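Local structure of cellulase IBT99 (Metagenomes, 6WBT) at residues S14-P18 and R294-I298; E43-N47 and K67-N71; R94-Q99 and T285-I291. The protein probably hydrolyses 6-phospho-alpha-glucosides as a family 4 glycoside hydrolase, working with bound NAD and a manganese ion in a pocket that holds glucose-6-phosphate. The contacts are given in a common frame with arbitrary orientation. Numbering follows the deposited sequence.

Along the chain the segments run 14-18, 43-47, 67-71, 94-99, 285-291 and 294-298, so contact 1 spans the other two, and contact 2 closes before contact 3 opens. Contact 2 lies within the NAD-binding Rossmann part, whereas contacts 1 and 3 each join that part to the C-terminal part and bring in the glucose-6-phosphate. The centre of contact 1 is about 15 Å from each of the others, which are about 25 Å apart. Contact 1 touches both: E295 OE1 and R45 NH2 form a 2.9 Å salt bridge, and E295 N lies 2.7 Å from V290 O, a probable hydrogen bond. The contacts therefore form a connected framework around adjacent cofactor and sugar-phosphate sites.

Contact 1 (S14-P18 and R294-I298); sequences STYTP and REKRI. With NAD (nicotinamide-adenine-dinucleotide), chain G; G6P (6-O-phosphono-alpha-D-glucopyranose), chain F.
S14-T17 forms a type I beta turn: T15 has phi/psi of -71/-17°, Y16 -94/-1°, and T17 N bonds to S14 O at 3.2 Å. Helix 17-25 follows. The facing segment has helical angles from R294 to K296 and leads into helix 296-306; the closest CA atoms are those of T15 and E295, 6.2 Å apart. Among the hydrogen bonds, the only clear one between the segments runs from R294 NE to T15 OG1 (2.7 Å, 160°), with T15 in rotamer p and R294 reaching across with chi1 to chi3 of t, t, p. S14 OG accepts from Y16 N at 3.1 Å, a capping bond. The turn belongs to the glycine-rich loop of a Rossmann fold, after strand 5-10, and cradles the NAD diphosphate: NAD O1N receives T15 N and T15 OG1, both at 2.8 Å, and S14 OG at a very short 2.3 Å. From the C-terminal part, R294 NH2 spans both ligands, donating at 3.0 Å to NAD O2N and at 3.0 Å to G6P O2P, so one guanidinium ties cofactor to sugar phosphate. Contacts over planar faces follow: Y16 OH lies over a face of that guanidinium, 3.2 Å from R294 CZ and at a poor angle for hydrogen bonding to its nitrogens, while a face of the Y16 ring meets the nicotinamide at NAD C5N. Apolar packing centres on I298: its CD1 lies 3.7 Å from P18 CG and its CG2 4.0 Å from T15 CG2. Separately, I298 CD1 abuts the carbonyl T15 O at 3.3 Å.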
loop_
_atom_site.group_PDB
_atom_site.type_symbol
_atom_site.label_atom_id
_atom_site.label_comp_id
_atom_site.label_asym_id
_atom_site.label_seq_id
_atom_site.Cartn_x
_atom_site.Cartn_y
_atom_site.Cartn_z
ATOM N N SER A 14 -26.660 -1.835 -34.974
ATOM C CA SER A 14 -25.249 -2.170 -35.063
ATOM C C SER A 14 -25.030 -3.253 -36.108
ATOM O O SER A 14 -25.927 -4.046 -36.404
ATOM C CB SER A 14 -24.715 -2.645 -33.709
ATOM O OG SER A 14 -23.428 -3.220 -33.847
ATOM N N THR A 15 -23.820 -3.278 -36.671
ATOM C CA THR A 15 -23.470 -4.315 -37.635
ATOM C C THR A 15 -23.311 -5.681 -36.980
ATOM O O THR A 15 -23.340 -6.699 -37.680
ATOM C CB THR A 15 -22.185 -3.940 -38.375
ATOM O OG1 THR A 15 -21.108 -3.821 -37.438
ATOM C CG2 THR A 15 -22.362 -2.618 -39.107
ATOM N N TYR A 16 -23.145 -5.726 -35.661
ATOM C CA TYR A 16 -23.048 -6.981 -34.930
ATOM C C TYR A 16 -24.387 -7.449 -34.378
ATOM O O TYR A 16 -24.442 -8.509 -33.747
ATOM C CB TYR A 16 -22.043 -6.848 -33.780
ATOM C CG TYR A 16 -20.641 -6.495 -34.221
ATOM C CD1 TYR A 16 -20.166 -5.195 -34.113
ATOM C CD2 TYR A 16 -19.792 -7.462 -34.744
ATOM C CE1 TYR A 16 -18.885 -4.867 -34.513
ATOM C CE2 TYR A 16 -18.508 -7.143 -35.148
ATOM C CZ TYR A 16 -18.061 -5.844 -35.030
ATOM O OH TYR A 16 -16.784 -5.521 -35.431
ATOM N N THR A 17 -25.460 -6.688 -34.596
ATOM C CA THR A 17 -26.764 -7.072 -34.055
ATOM C C THR A 17 -27.286 -8.379 -34.642
ATOM O O THR A 17 -27.698 -9.254 -33.862
ATOM C CB THR A 17 -27.763 -5.925 -34.246
ATOM O OG1 THR A 17 -27.298 -4.761 -33.552
ATOM C CG2 THR A 17 -29.133 -6.315 -33.710
ATOM N N PRO A 18 -27.301 -8.594 -35.966
ATOM C CA PRO A 18 -27.753 -9.901 -36.474
ATOM C C PRO A 18 -26.884 -11.058 -36.020
ATOM O O PRO A 18 -27.361 -12.200 -35.998
ATOM C CB PRO A 18 -27.696 -9.728 -37.999
ATOM C CG PRO A 18 -27.739 -8.261 -38.221
ATOM C CD PRO A 18 -26.997 -7.667 -37.070
ATOM N N ARG A 294 -18.227 -4.119 -43.854
ATOM C CA ARG A 294 -19.212 -4.690 -42.941
ATOM C C ARG A 294 -20.503 -3.879 -42.934
ATOM O O ARG A 294 -21.600 -4.449 -42.901
ATOM C CB ARG A 294 -18.629 -4.791 -41.530
ATOM C CG ARG A 294 -19.528 -5.533 -40.550
ATOM C CD ARG A 294 -18.856 -5.766 -39.202
ATOM N NE ARG A 294 -18.660 -4.530 -38.448
ATOM C CZ ARG A 294 -17.474 -3.982 -38.199
ATOM N NH1 ARG A 294 -16.367 -4.564 -38.640
ATOM N NH2 ARG A 294 -17.395 -2.857 -37.503
ATOM N N GLU A 295 -20.396 -2.548 -42.967
ATOM C CA GLU A 295 -21.594 -1.714 -42.985
ATOM C C GLU A 295 -22.280 -1.758 -44.346
ATOM O O GLU A 295 -23.514 -1.720 -44.429
ATOM C CB GLU A 295 -21.240 -0.277 -42.600
ATOM C CG GLU A 295 -22.331 0.743 -42.899
ATOM C CD GLU A 295 -22.175 2.021 -42.099
ATOM O OE1 GLU A 295 -22.413 1.988 -40.874
ATOM O OE2 GLU A 295 -21.810 3.057 -42.693
ATOM N N LYS A 296 -21.499 -1.843 -45.424
ATOM C CA LYS A 296 -22.088 -1.915 -46.757
ATOM C C LYS A 296 -22.865 -3.212 -46.952
ATOM O O LYS A 296 -23.968 -3.203 -47.513
ATOM C CB LYS A 296 -20.996 -1.778 -47.818
ATOM C CG LYS A 296 -21.427 -2.194 -49.213
ATOM C CD LYS A 296 -20.271 -2.108 -50.196
ATOM C CE LYS A 296 -20.634 -2.739 -51.530
ATOM N NZ LYS A 296 -19.512 -2.653 -52.506
ATOM N N ARG A 297 -22.315 -4.334 -46.489
ATOM C CA ARG A 297 -22.950 -5.629 -46.694
ATOM C C ARG A 297 -24.123 -5.885 -45.757
ATOM O O ARG A 297 -24.817 -6.893 -45.930
ATOM C CB ARG A 297 -21.924 -6.755 -46.536
ATOM C CG ARG A 297 -20.854 -6.783 -47.613
ATOM C CD ARG A 297 -20.008 -8.042 -47.508
ATOM N NE ARG A 297 -19.410 -8.193 -46.184
ATOM C CZ ARG A 297 -18.217 -7.716 -45.845
ATOM N NH1 ARG A 297 -17.489 -7.054 -46.732
ATOM N NH2 ARG A 297 -17.752 -7.901 -44.617
ATOM N N ILE A 298 -24.367 -5.016 -44.777
ATOM C CA ILE A 298 -25.469 -5.236 -43.847
ATOM C C ILE A 298 -26.649 -4.358 -44.244
ATOM O O ILE A 298 -27.804 -4.677 -43.940
ATOM C CB ILE A 298 -25.039 -4.985 -42.389
ATOM C CG1 ILE A 298 -26.053 -5.609 -41.429
ATOM C CG2 ILE A 298 -24.885 -3.497 -42.110
ATOM C CD1 ILE A 298 -25.482 -5.967 -40.083
HETATM P PA NAD G . -22.339 0.768 -35.799
HETATM O O1A NAD G . -21.921 2.190 -35.965
HETATM O O2A NAD G . -22.521 -0.057 -37.030
HETATM O O5B NAD G . -23.681 0.720 -34.919
HETATM C C5B NAD G . -23.700 1.355 -33.610
HETATM C C4B NAD G . -25.129 1.645 -33.219
HETATM O O4B NAD G . -25.156 2.335 -31.940
HETATM C C3B NAD G . -25.927 2.538 -34.185
HETATM O O3B NAD G . -27.187 1.939 -34.456
HETATM C C2B NAD G . -26.112 3.832 -33.384
HETATM O O2B NAD G . -27.226 4.602 -33.780
HETATM C C1B NAD G . -26.215 3.261 -31.978
HETATM N N9A NAD G . -26.035 4.245 -30.916
HETATM C C8A NAD G . -25.181 5.319 -30.928
HETATM N N7A NAD G . -25.236 6.042 -29.837
HETATM C C5A NAD G . -26.196 5.415 -29.058
HETATM C C6A NAD G . -26.715 5.705 -27.781
HETATM N N6A NAD G . -26.324 6.741 -27.044
HETATM N N1A NAD G . -27.669 4.879 -27.292
HETATM C C2A NAD G . -28.059 3.839 -28.041
HETATM N N3A NAD G . -27.642 3.469 -29.249
HETATM C C4A NAD G . -26.699 4.306 -29.712
HETATM O O3 NAD G . -21.290 0.026 -34.840
HETATM P PN NAD G . -20.585 -1.413 -34.915
HETATM O O1N NAD G . -21.635 -2.458 -35.093
HETATM O O2N NAD G . -19.465 -1.353 -35.900
HETATM O O5D NAD G . -19.984 -1.512 -33.433
HETATM C C5D NAD G . -20.894 -1.327 -32.321
HETATM C C4D NAD G . -20.100 -1.193 -31.046
HETATM O O4D NAD G . -19.522 -2.476 -30.712
HETATM C C3D NAD G . -18.912 -0.221 -31.098
HETATM O O3D NAD G . -18.898 0.581 -29.926
HETATM C C2D NAD G . -17.730 -1.196 -31.119
HETATM O O2D NAD G . -16.487 -0.629 -30.740
HETATM C C1D NAD G . -18.238 -2.258 -30.152
HETATM N N1N NAD G . -17.456 -3.524 -30.233
HETATM C C2N NAD G . -16.587 -3.852 -29.227
HETATM C C3N NAD G . -15.830 -5.012 -29.296
HETATM C C7N NAD G . -14.935 -5.342 -28.129
HETATM O O7N NAD G . -13.855 -5.890 -28.333
HETATM N N7N NAD G . -15.378 -5.054 -26.913
HETATM C C4N NAD G . -15.940 -5.824 -30.420
HETATM C C5N NAD G . -16.844 -5.501 -31.409
HETATM C C6N NAD G . -17.594 -4.351 -31.296
HETATM C C1 G6P F . -11.937 -6.822 -31.901
HETATM C C2 G6P F . -11.646 -5.682 -30.928
HETATM C C3 G6P F . -12.582 -4.504 -31.167
HETATM C C4 G6P F . -12.583 -4.115 -32.640
HETATM C C5 G6P F . -12.899 -5.343 -33.485
HETATM C C6 G6P F . -12.967 -5.028 -34.976
HETATM O O1 G6P F . -13.232 -7.365 -31.626
HETATM O O2 G6P F . -11.802 -6.150 -29.584
HETATM O O3 G6P F . -12.164 -3.390 -30.372
HETATM O O4 G6P F . -13.562 -3.097 -32.874
HETATM O O5 G6P F . -11.904 -6.339 -33.245
HETATM O O6 G6P F . -12.850 -3.626 -35.209
HETATM P P G6P F . -13.225 -3.023 -36.653
HETATM O O1P G6P F . -12.169 -1.975 -36.903
HETATM O O2P G6P F . -14.627 -2.489 -36.482
HETATM O O3P G6P F . -13.136 -4.220 -37.570
#

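Contact 2 (E43-N47 and K67-N71); sequences EERQN and KVTVN. With NAD (nicotinamide-adenine-dinucleotide), chain G.
The first turn of helix 43-60 runs nearly antiparallel to the end of strand 66-69: the axes of 43-47 and 67-69 run at 160° and come within 9.4 Å. In register, E43 faces V70 (CA to CA 6.3 Å) and N47 faces V68 (7.7 Å). The turn is regular, with N47 N bonded to E43 O at 3.0 Å. E43 opens it, offering aliphatic surface, for its CA and its CB each lie 3.8 Å from V70 CG1, with V70 in rotamer m; chi1 and chi2 of E43 are both t. R45 extends instead to the cofactor, all t through chi3: R45 NH2 reaches NAD O2A at 2.5 Å in a weak hydrogen bond and also forms a salt bridge with E295, while its NE bonds to G13 O. Q46 points at the strand, again t, t, and its CG lies 3.8 Å from V68 CG1, its aliphatic part packing on that valine. N47, in rotamer m, completes the turn with the end of its side chain against V68 CG1. V68 and T69 are extended, CB toward and away from the helix; V70 (-114/0°) leaves that conformation but its CB still points there. T69 OG1 then accepts N71 N at 3.0 Å, an ST turn, and N71 is the N-cap of helix 72-76, its OD1 taking E74 N. This is the helix-to-strand packing of a Rossmann beta-alpha-beta crossover: helix 43-60 joins strand 33-39 to strand 66-69, the two strands pair in parallel at the edge of the large sheet, and T69 packs on W37 and on helix 72-76.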
loop_
_atom_site.group_PDB
_atom_site.type_symbol
_atom_site.label_atom_id
_atom_site.label_comp_id
_atom_site.label_asym_id
_atom_site.label_seq_id
_atom_site.Cartn_x
_atom_site.Cartn_y
_atom_site.Cartn_z
ATOM N N GLU A 43 -33.609 5.868 -35.693
ATOM C CA GLU A 43 -34.784 5.062 -36.008
ATOM C C GLU A 43 -34.635 4.368 -37.356
ATOM O O GLU A 43 -34.902 3.167 -37.479
ATOM C CB GLU A 43 -36.041 5.933 -35.984
ATOM C CG GLU A 43 -37.350 5.156 -36.059
ATOM C CD GLU A 43 -38.563 6.048 -35.861
ATOM O OE1 GLU A 43 -38.401 7.287 -35.898
ATOM O OE2 GLU A 43 -39.673 5.514 -35.664
ATOM N N GLU A 44 -34.204 5.106 -38.381
ATOM C CA GLU A 44 -34.145 4.542 -39.727
ATOM C C GLU A 44 -33.060 3.477 -39.843
ATOM O O GLU A 44 -33.250 2.461 -40.522
ATOM C CB GLU A 44 -33.923 5.652 -40.752
ATOM C CG GLU A 44 -34.987 6.738 -40.730
ATOM C CD GLU A 44 -36.392 6.177 -40.624
ATOM O OE1 GLU A 44 -37.038 6.383 -39.575
ATOM O OE2 GLU A 44 -36.849 5.523 -41.586
ATOM N N ARG A 45 -31.913 3.692 -39.194
ATOM C CA ARG A 45 -30.842 2.702 -39.253
ATOM C C ARG A 45 -31.237 1.417 -38.539
ATOM O O ARG A 45 -30.909 0.317 -38.998
ATOM C CB ARG A 45 -29.558 3.275 -38.652
ATOM C CG ARG A 45 -28.385 2.303 -38.658
ATOM C CD ARG A 45 -27.178 2.878 -37.935
ATOM N NE ARG A 45 -26.062 1.936 -37.908
ATOM C CZ ARG A 45 -25.081 1.914 -38.805
ATOM N NH1 ARG A 45 -25.070 2.785 -39.803
ATOM N NH2 ARG A 45 -24.106 1.020 -38.701
ATOM N N GLN A 46 -31.944 1.534 -37.413
ATOM C CA GLN A 46 -32.346 0.346 -36.668
ATOM C C GLN A 46 -33.423 -0.438 -37.407
ATOM O O GLN A 46 -33.442 -1.674 -37.357
ATOM C CB GLN A 46 -32.831 0.741 -35.274
ATOM C CG GLN A 46 -33.405 -0.414 -34.474
ATOM C CD GLN A 46 -33.672 -0.047 -33.034
ATOM O OE1 GLN A 46 -33.003 -0.536 -32.127
ATOM N NE2 GLN A 46 -34.654 0.821 -32.813
ATOM N N ASN A 47 -34.327 0.258 -38.100
ATOM C CA ASN A 47 -35.393 -0.434 -38.818
ATOM C C ASN A 47 -34.849 -1.283 -39.960
ATOM O O ASN A 47 -35.432 -2.321 -40.289
ATOM C CB ASN A 47 -36.419 0.570 -39.341
ATOM C CG ASN A 47 -37.231 1.207 -38.229
ATOM O OD1 ASN A 47 -37.465 2.415 -38.227
ATOM N ND2 ASN A 47 -37.663 0.393 -37.272
ATOM N N LYS A 67 -39.491 -6.885 -30.554
ATOM C CA LYS A 67 -40.009 -5.532 -30.398
ATOM C C LYS A 67 -38.904 -4.535 -30.722
ATOM O O LYS A 67 -37.774 -4.675 -30.241
ATOM C CB LYS A 67 -40.535 -5.301 -28.980
ATOM C CG LYS A 67 -41.524 -6.355 -28.504
ATOM C CD LYS A 67 -42.906 -5.768 -28.261
ATOM C CE LYS A 67 -43.570 -5.338 -29.559
ATOM N NZ LYS A 67 -44.955 -4.839 -29.335
ATOM N N VAL A 68 -39.229 -3.537 -31.538
ATOM C CA VAL A 68 -38.281 -2.513 -31.958
ATOM C C VAL A 68 -38.825 -1.159 -31.530
ATOM O O VAL A 68 -40.005 -0.860 -31.750
ATOM C CB VAL A 68 -38.038 -2.554 -33.478
ATOM C CG1 VAL A 68 -37.054 -1.469 -33.888
ATOM C CG2 VAL A 68 -37.531 -3.925 -33.895
ATOM N N THR A 69 -37.969 -0.344 -30.920
ATOM C CA THR A 69 -38.399 0.955 -30.424
ATOM C C THR A 69 -37.201 1.887 -30.326
ATOM O O THR A 69 -36.047 1.450 -30.300
ATOM C CB THR A 69 -39.081 0.840 -29.057
ATOM O OG1 THR A 69 -39.503 2.137 -28.622
ATOM C CG2 THR A 69 -38.115 0.263 -28.035
ATOM N N VAL A 70 -37.501 3.184 -30.278
ATOM C CA VAL A 70 -36.518 4.215 -29.978
ATOM C C VAL A 70 -36.809 4.925 -28.666
ATOM O O VAL A 70 -36.060 5.827 -28.284
ATOM C CB VAL A 70 -36.409 5.241 -31.125
ATOM C CG1 VAL A 70 -35.897 4.572 -32.393
ATOM C CG2 VAL A 70 -37.754 5.908 -31.373
ATOM N N ASN A 71 -37.876 4.544 -27.964
ATOM C CA ASN A 71 -38.225 5.160 -26.691
ATOM C C ASN A 71 -37.514 4.423 -25.564
ATOM O O ASN A 71 -37.710 3.209 -25.413
ATOM C CB ASN A 71 -39.730 5.126 -26.473
ATOM C CG ASN A 71 -40.142 5.729 -25.143
ATOM O OD1 ASN A 71 -40.384 5.012 -24.171
ATOM N ND2 ASN A 71 -40.228 7.054 -25.093
HETATM P PA NAD G . -22.339 0.768 -35.799
HETATM O O1A NAD G . -21.921 2.190 -35.965
HETATM O O2A NAD G . -22.521 -0.057 -37.030
HETATM O O5B NAD G . -23.681 0.720 -34.919
HETATM C C5B NAD G . -23.700 1.355 -33.610
HETATM C C4B NAD G . -25.129 1.645 -33.219
HETATM O O4B NAD G . -25.156 2.335 -31.940
HETATM C C3B NAD G . -25.927 2.538 -34.185
HETATM O O3B NAD G . -27.187 1.939 -34.456
HETATM C C2B NAD G . -26.112 3.832 -33.384
HETATM O O2B NAD G . -27.226 4.602 -33.780
HETATM C C1B NAD G . -26.215 3.261 -31.978
HETATM N N9A NAD G . -26.035 4.245 -30.916
HETATM C C8A NAD G . -25.181 5.319 -30.928
HETATM N N7A NAD G . -25.236 6.042 -29.837
HETATM C C5A NAD G . -26.196 5.415 -29.058
HETATM C C6A NAD G . -26.715 5.705 -27.781
HETATM N N6A NAD G . -26.324 6.741 -27.044
HETATM N N1A NAD G . -27.669 4.879 -27.292
HETATM C C2A NAD G . -28.059 3.839 -28.041
HETATM N N3A NAD G . -27.642 3.469 -29.249
HETATM C C4A NAD G . -26.699 4.306 -29.712
HETATM O O3 NAD G . -21.290 0.026 -34.840
HETATM P PN NAD G . -20.585 -1.413 -34.915
HETATM O O1N NAD G . -21.635 -2.458 -35.093
HETATM O O2N NAD G . -19.465 -1.353 -35.900
HETATM O O5D NAD G . -19.984 -1.512 -33.433
HETATM C C5D NAD G . -20.894 -1.327 -32.321
HETATM C C4D NAD G . -20.100 -1.193 -31.046
HETATM O O4D NAD G . -19.522 -2.476 -30.712
HETATM C C3D NAD G . -18.912 -0.221 -31.098
HETATM O O3D NAD G . -18.898 0.581 -29.926
HETATM C C2D NAD G . -17.730 -1.196 -31.119
HETATM O O2D NAD G . -16.487 -0.629 -30.740
HETATM C C1D NAD G . -18.238 -2.258 -30.152
HETATM N N1N NAD G . -17.456 -3.524 -30.233
HETATM C C2N NAD G . -16.587 -3.852 -29.227
HETATM C C3N NAD G . -15.830 -5.012 -29.296
HETATM C C7N NAD G . -14.935 -5.342 -28.129
HETATM O O7N NAD G . -13.855 -5.890 -28.333
HETATM N N7N NAD G . -15.378 -5.054 -26.913
HETATM C C4N NAD G . -15.940 -5.824 -30.420
HETATM C C5N NAD G . -16.844 -5.501 -31.409
HETATM C C6N NAD G . -17.594 -4.351 -31.296
#

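Contact 3 (R94-Q99 and T285-I291); sequences RVKDEQ and TRGMQVI. With G6P (6-O-phosphono-alpha-D-glucopyranose), chain F.
E98 OE1 takes two hydrogen bonds from the start of helix 286-291, T285 OG1 at 2.9 Å and G287 N at 2.8 Å (148°). T285, in rotamer p, is the N-cap residue, and the carboxylate of the facing helix satisfies a first-turn amide. Next come the phosphate contacts: R94, all t through chi3, sends NH1 to G6P O2P (2.9 Å, 176°), and R286 NH2 donates to G6P O3P at 2.8 Å. The two like charges, R94 NH2 and R286 NE at 4.6 Å, lie close together, consistent with both facing the same phosphate; R286 also has a salt bridge to D241, and a long one links R94 NE to E98 OE2 (3.8 Å). R94 and R286 thus contribute to the phosphate site from the Rossmann and C-terminal parts, together with R294. The axes of segments 94-99 and 286-291 run at 151°, nearly antiparallel, and approach to 8.5 Å; the chains come closest at V95 and G287, CA to CA 4.9 Å. A CB on G287 would clash with V95 CG1 and E98 OE1; instead its CA covers a face of the R94 guanidinium. V95 CG1, with V95 in rotamer m, lies 3.8 Å from both CG of M288, a selenomethionine, and I291 CD1. Around this, V290 and I291 rest on L91 and T285 on L102, all along helix 90-103, while R286 and Q289 pack against helix 242-249.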
loop_
_atom_site.group_PDB
_atom_site.type_symbol
_atom_site.label_atom_id
_atom_site.label_comp_id
_atom_site.label_asym_id
_atom_site.label_seq_id
_atom_site.Cartn_x
_atom_site.Cartn_y
_atom_site.Cartn_z
ATOM N N ARG A 94 -15.925 7.912 -36.570
ATOM C CA ARG A 94 -14.744 7.063 -36.452
ATOM C C ARG A 94 -13.715 7.395 -37.525
ATOM O O ARG A 94 -12.515 7.477 -37.236
ATOM C CB ARG A 94 -15.140 5.589 -36.531
ATOM C CG ARG A 94 -13.953 4.644 -36.492
ATOM C CD ARG A 94 -14.381 3.190 -36.526
ATOM N NE ARG A 94 -13.227 2.296 -36.523
ATOM C CZ ARG A 94 -13.306 0.970 -36.485
ATOM N NH1 ARG A 94 -14.489 0.374 -36.444
ATOM N NH2 ARG A 94 -12.198 0.243 -36.485
ATOM N N VAL A 95 -14.162 7.592 -38.768
ATOM C CA VAL A 95 -13.224 7.923 -39.836
ATOM C C VAL A 95 -12.672 9.330 -39.649
ATOM O O VAL A 95 -11.561 9.631 -40.097
ATOM C CB VAL A 95 -13.891 7.754 -41.216
ATOM C CG1 VAL A 95 -14.553 6.394 -41.318
ATOM C CG2 VAL A 95 -14.899 8.863 -41.474
ATOM N N LYS A 96 -13.425 10.210 -38.983
ATOM C CA LYS A 96 -12.921 11.553 -38.728
ATOM C C LYS A 96 -11.878 11.552 -37.620
ATOM O O LYS A 96 -10.943 12.360 -37.649
ATOM C CB LYS A 96 -14.075 12.494 -38.379
ATOM C CG LYS A 96 -13.695 13.965 -38.405
ATOM C CD LYS A 96 -13.093 14.346 -39.748
ATOM C CE LYS A 96 -12.602 15.783 -39.753
ATOM N NZ LYS A 96 -11.936 16.132 -41.038
ATOM N N ASP A 97 -12.013 10.654 -36.640
ATOM C CA ASP A 97 -10.983 10.521 -35.617
ATOM C C ASP A 97 -9.697 9.955 -36.204
ATOM O O ASP A 97 -8.600 10.422 -35.878
ATOM C CB ASP A 97 -11.484 9.636 -34.476
ATOM C CG ASP A 97 -12.704 10.207 -33.785
ATOM O OD1 ASP A 97 -13.101 11.343 -34.117
ATOM O OD2 ASP A 97 -13.269 9.517 -32.911
ATOM N N GLU A 98 -9.814 8.950 -37.074
ATOM C CA GLU A 98 -8.628 8.342 -37.667
ATOM C C GLU A 98 -7.934 9.301 -38.627
ATOM O O GLU A 98 -6.701 9.310 -38.720
ATOM C CB GLU A 98 -9.007 7.045 -38.380
ATOM C CG GLU A 98 -9.479 5.941 -37.449
ATOM C CD GLU A 98 -10.121 4.786 -38.191
ATOM O OE1 GLU A 98 -10.838 5.041 -39.182
ATOM O OE2 GLU A 98 -9.907 3.624 -37.789
ATOM N N GLN A 99 -8.705 10.121 -39.345
ATOM C CA GLN A 99 -8.105 11.042 -40.305
ATOM C C GLN A 99 -7.396 12.196 -39.605
ATOM O O GLN A 99 -6.347 12.657 -40.069
ATOM C CB GLN A 99 -9.167 11.571 -41.268
ATOM C CG GLN A 99 -9.524 10.610 -42.389
ATOM C CD GLN A 99 -10.494 11.213 -43.385
ATOM O OE1 GLN A 99 -10.386 10.986 -44.590
ATOM N NE2 GLN A 99 -11.451 11.986 -42.885
ATOM N N THR A 285 -8.830 4.830 -44.137
ATOM C CA THR A 285 -8.613 4.369 -42.779
ATOM C C THR A 285 -9.453 3.124 -42.511
ATOM O O THR A 285 -10.274 2.704 -43.330
ATOM C CB THR A 285 -8.951 5.473 -41.781
ATOM O OG1 THR A 285 -10.323 5.846 -41.937
ATOM C CG2 THR A 285 -8.076 6.688 -42.028
ATOM N N ARG A 286 -9.226 2.525 -41.339
ATOM C CA ARG A 286 -9.939 1.305 -40.973
ATOM C C ARG A 286 -11.441 1.543 -40.880
ATOM O O ARG A 286 -12.240 0.677 -41.256
ATOM C CB ARG A 286 -9.394 0.764 -39.650
ATOM C CG ARG A 286 -10.117 -0.466 -39.129
ATOM C CD ARG A 286 -10.125 -1.583 -40.159
ATOM N NE ARG A 286 -10.926 -2.726 -39.730
ATOM C CZ ARG A 286 -11.163 -3.794 -40.485
ATOM N NH1 ARG A 286 -10.662 -3.867 -41.710
ATOM N NH2 ARG A 286 -11.903 -4.788 -40.014
ATOM N N GLY A 287 -11.845 2.711 -40.378
ATOM C CA GLY A 287 -13.264 3.022 -40.321
ATOM C C GLY A 287 -13.899 3.091 -41.696
ATOM O O GLY A 287 -15.055 2.703 -41.878
HETATM N N MSE A 288 -13.155 3.584 -42.680
HETATM C CA MSE A 288 -13.639 3.648 -44.053
HETATM C C MSE A 288 -13.781 2.253 -44.648
HETATM O O MSE A 288 -14.650 2.007 -45.485
HETATM C CB MSE A 288 -12.698 4.492 -44.914
HETATM C CG MSE A 288 -12.815 5.988 -44.684
HETATM SE SE MSE A 288 -11.483 6.988 -45.695
HETATM C CE MSE A 288 -12.363 8.726 -45.715
ATOM N N GLN A 289 -12.916 1.337 -44.204
ATOM C CA GLN A 289 -12.953 -0.027 -44.721
ATOM C C GLN A 289 -14.201 -0.764 -44.253
ATOM O O GLN A 289 -14.835 -1.480 -45.038
ATOM C CB GLN A 289 -11.690 -0.778 -44.299
ATOM C CG GLN A 289 -10.406 -0.138 -44.799
ATOM C CD GLN A 289 -9.168 -0.749 -44.179
ATOM O OE1 GLN A 289 -9.171 -1.910 -43.770
ATOM N NE2 GLN A 289 -8.099 0.035 -44.099
ATOM N N VAL A 290 -14.572 -0.603 -42.980
ATOM C CA VAL A 290 -15.785 -1.246 -42.488
ATOM C C VAL A 290 -17.033 -0.557 -43.022
ATOM O O VAL A 290 -18.112 -1.159 -43.030
ATOM C CB VAL A 290 -15.795 -1.287 -40.946
ATOM C CG1 VAL A 290 -14.488 -1.863 -40.422
ATOM C CG2 VAL A 290 -16.048 0.095 -40.369
ATOM N N ILE A 291 -16.915 0.695 -43.471
ATOM C CA ILE A 291 -18.039 1.351 -44.132
ATOM C C ILE A 291 -18.270 0.741 -45.508
ATOM O O ILE A 291 -19.409 0.450 -45.893
ATOM C CB ILE A 291 -17.801 2.871 -44.214
ATOM C CG1 ILE A 291 -17.967 3.512 -42.835
ATOM C CG2 ILE A 291 -18.746 3.511 -45.219
ATOM C CD1 ILE A 291 -17.725 5.006 -42.825
HETATM C C1 G6P F . -11.937 -6.822 -31.901
HETATM C C2 G6P F . -11.646 -5.682 -30.928
HETATM C C3 G6P F . -12.582 -4.504 -31.167
HETATM C C4 G6P F . -12.583 -4.115 -32.640
HETATM C C5 G6P F . -12.899 -5.343 -33.485
HETATM C C6 G6P F . -12.967 -5.028 -34.976
HETATM O O1 G6P F . -13.232 -7.365 -31.626
HETATM O O2 G6P F . -11.802 -6.150 -29.584
HETATM O O3 G6P F . -12.164 -3.390 -30.372
HETATM O O4 G6P F . -13.562 -3.097 -32.874
HETATM O O5 G6P F . -11.904 -6.339 -33.245
HETATM O O6 G6P F . -12.850 -3.626 -35.209
HETATM P P G6P F . -13.225 -3.023 -36.653
HETATM O O1P G6P F . -12.169 -1.975 -36.903
HETATM O O2P G6P F . -14.627 -2.489 -36.482
HETATM O O3P G6P F . -13.136 -4.220 -37.570
#